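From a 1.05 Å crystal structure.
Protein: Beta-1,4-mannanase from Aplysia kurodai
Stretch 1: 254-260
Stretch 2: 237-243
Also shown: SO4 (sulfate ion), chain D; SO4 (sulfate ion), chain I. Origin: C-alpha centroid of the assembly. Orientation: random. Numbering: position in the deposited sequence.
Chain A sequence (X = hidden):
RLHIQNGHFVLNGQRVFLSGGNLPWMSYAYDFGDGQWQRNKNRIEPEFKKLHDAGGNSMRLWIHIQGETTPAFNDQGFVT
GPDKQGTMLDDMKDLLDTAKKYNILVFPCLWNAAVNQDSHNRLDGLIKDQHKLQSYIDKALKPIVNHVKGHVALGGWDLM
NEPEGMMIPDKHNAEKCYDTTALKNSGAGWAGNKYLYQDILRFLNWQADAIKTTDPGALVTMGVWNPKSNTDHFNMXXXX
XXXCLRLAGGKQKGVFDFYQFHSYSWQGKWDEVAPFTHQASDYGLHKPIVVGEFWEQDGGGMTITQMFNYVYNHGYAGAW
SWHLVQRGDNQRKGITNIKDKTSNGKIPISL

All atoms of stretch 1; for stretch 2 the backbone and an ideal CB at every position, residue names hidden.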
# COMPACT_ATOMS: atom_id res chain seq x y z
N GLY A 254 6.47 -13.63 6.78
CA GLY A 254 5.64 -12.46 6.97
C GLY A 254 6.43 -11.17 7.04
O GLY A 254 6.42 -10.47 8.05
N VAL A 255 7.10 -10.86 5.93
CA VAL A 255 7.95 -9.68 5.82
C VAL A 255 7.58 -8.93 4.55
O VAL A 255 6.93 -9.48 3.66
CB VAL A 255 9.45 -10.05 5.82
CG1 VAL A 255 9.79 -10.88 7.04
CG2 VAL A 255 9.83 -10.78 4.54
N PHE A 256 7.97 -7.67 4.46
CA PHE A 256 7.72 -6.89 3.26
C PHE A 256 8.80 -7.12 2.22
O PHE A 256 9.98 -7.24 2.53
CB PHE A 256 7.62 -5.41 3.61
CG PHE A 256 6.47 -5.11 4.52
CD1 PHE A 256 5.19 -5.54 4.17
CD2 PHE A 256 6.65 -4.46 5.73
CE1 PHE A 256 4.12 -5.30 5.00
CE2 PHE A 256 5.57 -4.23 6.57
CZ PHE A 256 4.30 -4.66 6.21
N ASP A 257 8.37 -7.19 0.96
CA ASP A 257 9.30 -7.25 -0.16
C ASP A 257 9.81 -5.88 -0.58
O ASP A 257 10.92 -5.76 -1.09
CB ASP A 257 8.62 -7.93 -1.35
CG ASP A 257 8.24 -9.34 -1.03
OD1 ASP A 257 9.15 -10.20 -1.15
OD2 ASP A 257 7.08 -9.59 -0.63
N PHE A 258 9.00 -4.86 -0.38
CA PHE A 258 9.41 -3.50 -0.68
C PHE A 258 8.70 -2.57 0.26
O PHE A 258 7.64 -2.89 0.81
CB PHE A 258 9.19 -3.11 -2.15
CG PHE A 258 7.75 -3.06 -2.60
CD1 PHE A 258 7.06 -1.85 -2.64
CD2 PHE A 258 7.12 -4.19 -3.09
CE1 PHE A 258 5.76 -1.78 -3.13
CE2 PHE A 258 5.83 -4.13 -3.59
CZ PHE A 258 5.14 -2.92 -3.62
N TYR A 259 9.33 -1.42 0.50
CA TYR A 259 8.76 -0.40 1.35
C TYR A 259 8.05 0.65 0.50
O TYR A 259 8.32 0.81 -0.69
CB TYR A 259 9.86 0.24 2.18
CG TYR A 259 10.51 -0.65 3.22
CD1 TYR A 259 9.76 -1.26 4.21
CD2 TYR A 259 11.89 -0.81 3.26
CE1 TYR A 259 10.37 -2.03 5.20
CE2 TYR A 259 12.51 -1.56 4.26
CZ TYR A 259 11.75 -2.16 5.23
OH TYR A 259 12.33 -2.89 6.24
N GLN A 260 7.14 1.38 1.15
CA GLN A 260 6.30 2.35 0.47
C GLN A 260 6.11 3.55 1.39
O GLN A 260 5.50 3.43 2.45
CB GLN A 260 4.94 1.74 0.13
CG GLN A 260 4.02 2.72 -0.56
CD GLN A 260 2.55 2.36 -0.51
OE1 GLN A 260 1.69 3.24 -0.58
NE2 GLN A 260 2.24 1.07 -0.37
N UNK A 237 13.14 5.33 14.08
CA UNK A 237 13.18 3.91 14.37
C UNK A 237 12.35 3.19 13.31
O UNK A 237 11.18 3.52 13.13
CB UNK A 237 12.66 3.61 15.78
N UNK A 238 12.94 2.21 12.62
CA UNK A 238 12.22 1.47 11.60
C UNK A 238 11.44 0.32 12.22
O UNK A 238 12.03 -0.68 12.64
CB UNK A 238 13.19 0.95 10.54
N UNK A 239 10.13 0.48 12.28
CA UNK A 239 9.27 -0.53 12.87
C UNK A 239 8.98 -1.74 12.00
O UNK A 239 8.44 -2.73 12.49
CB UNK A 239 7.94 0.12 13.26
N UNK A 240 9.33 -1.67 10.72
CA UNK A 240 8.78 -2.60 9.74
C UNK A 240 9.82 -3.51 9.11
O UNK A 240 9.57 -4.11 8.06
CB UNK A 240 8.06 -1.82 8.64
N UNK A 241 10.97 -3.62 9.75
CA UNK A 241 12.00 -4.55 9.34
C UNK A 241 11.51 -5.99 9.43
O UNK A 241 10.56 -6.32 10.16
CB UNK A 241 13.25 -4.36 10.20
N UNK A 242 12.20 -6.87 8.71
CA UNK A 242 11.92 -8.30 8.78
C UNK A 242 11.99 -8.78 10.23
O UNK A 242 11.14 -9.54 10.69
CB UNK A 242 12.90 -9.08 7.91
N UNK A 243 13.02 -8.33 10.95
CA UNK A 243 13.21 -8.72 12.33
C UNK A 243 12.00 -8.36 13.20
O UNK A 243 11.55 -9.17 14.01
CB UNK A 243 14.47 -8.06 12.88
S SO4 D . 16.05 -3.38 5.59
O1 SO4 D . 16.72 -4.67 5.57
O2 SO4 D . 15.48 -3.12 4.28
O3 SO4 D . 14.98 -3.39 6.57
O4 SO4 D . 17.04 -2.34 5.89
S SO4 I . 15.06 -12.29 12.19
O1 SO4 I . 13.86 -12.89 12.78
O2 SO4 I . 14.72 -11.62 10.93
O3 SO4 I . 15.65 -11.35 13.13
O4 SO4 I . 16.02 -13.35 11.90

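Position 237 lies out of reach of stretch 1, with nothing of it within 5.5 Å of the ideal CB, and its extended backbone (phi/psi -136/125) admits almost any side chain. The residue is N237, whose amide is hydrogen-bonded elsewhere in the structure.

At position 238 the CA-to-CB bond points toward stretch 1, but the ideal CB touches nothing, so a side chain must extend to make contact. What lies in that direction is the hydroxyl of Y259, which also meets a sulfate ion. A medium-length polar side chain would suit, Asn or Gln, perhaps His. The residue is N238, with chi1 in the t rotamer. Its ND2 gives a weak hydrogen bond to Y259 OH (3.4 Å, 166°). Y259 OH in turn donates to O3 of the chain D sulfate at 2.7 Å, so the hydroxyl accepts from one side chain while giving its own proton to the anion. The other end of the amide steadies the turn: the backbone N of 240 donates to N238 OD1 at 3.0 Å.

Position 239 is too far from stretch 1 to be constrained by it; many residues would fit, and it is H239.

Position 240 is the most enclosed by aromatic rings. Its CA-to-CB bond points toward stretch 1, and the ideal CB sits 4.0 Å from F256 CE2 and 4.1 Å from Y259 CE1. Such surroundings favour an apolar or aromatic side chain, Leu, Met, Phe or Tyr being reasonable. The residue is Y240, in the m rotamer. Its CB packs against both rings, 4.0 Å from F256 CE2 and 4.2 Å from Y259 CE1, while the end of the side chain leads away. Its carbonyl also contributes: Y240 O lies at the edge of both rings, 3.8 Å from F256 CD2 and 3.5 Å from Y259 OH.

At position 241 CA-to-CB points away, although the ideal CB is still 4.3 Å from Y259 OH. With phi/psi of -62/161 just before helical angles begin, a capping residue such as Ser, Thr, Asp or Asn is expected. S241 is indeed the N-cap, its side chain capping a backbone N just past the stretch.

Position 242 opens the helix (-55/-45) and is nearest in register to V255, the two CA atoms being 5.1 Å apart. Its CB points sideways, 3.7 Å from V255 CG1, so an aliphatic side chain could pack there; the backbone N of F256 nearby offers a donor, and Asp or Glu would also suit the first turn of a helix. The residue is D242, whose side-chain end comes nearer: OD1 approaches V255 CB at 3.4 Å. A water donates to D242 OD1 (2.8 Å from its O) and to Y240 O (2.9 Å), and accepts from F256 N (2.9 Å), joining the stretches.

Position 243 points away, and a polar helix residue would suit. H243 donates from ND1 to O3 of the chain I sulfate at 2.8 Å.

Stretch 2 (237-243) NNHYSDH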
# COMPACT_ATOMS: atom_id res chain seq x y z
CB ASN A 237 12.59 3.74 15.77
CG ASN A 237 12.51 2.31 16.24
OD1 ASN A 237 13.13 1.41 15.68
ND2 ASN A 237 11.74 2.09 17.31
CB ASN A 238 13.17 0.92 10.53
CG ASN A 238 12.45 0.09 9.50
OD1 ASN A 238 11.23 0.19 9.33
ND2 ASN A 238 13.20 -0.76 8.80
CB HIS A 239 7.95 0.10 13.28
CG HIS A 239 8.10 1.00 14.46
ND1 HIS A 239 8.21 0.50 15.74
CD2 HIS A 239 8.25 2.34 14.56
CE1 HIS A 239 8.39 1.51 16.58
NE2 HIS A 239 8.42 2.63 15.89
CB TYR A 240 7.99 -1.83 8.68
CG TYR A 240 6.93 -0.94 9.27
CD1 TYR A 240 5.80 -1.47 9.89
CD2 TYR A 240 7.07 0.44 9.25
CE1 TYR A 240 4.82 -0.66 10.42
CE2 TYR A 240 6.10 1.27 9.79
CZ TYR A 240 4.97 0.71 10.37
OH TYR A 240 3.99 1.51 10.91
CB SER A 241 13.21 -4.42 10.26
OG SER A 241 12.85 -4.82 11.58
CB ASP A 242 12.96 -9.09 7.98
CG ASP A 242 12.90 -8.83 6.48
OD1 ASP A 242 12.12 -7.99 5.99
OD2 ASP A 242 13.70 -9.48 5.78
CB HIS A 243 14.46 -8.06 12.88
CG HIS A 243 14.61 -8.20 14.36
ND1 HIS A 243 14.99 -9.38 14.96
CD2 HIS A 243 14.41 -7.31 15.36
CE1 HIS A 243 15.03 -9.21 16.27
NE2 HIS A 243 14.68 -7.97 16.54
O HOH W 1 9.84 -6.34 6.24
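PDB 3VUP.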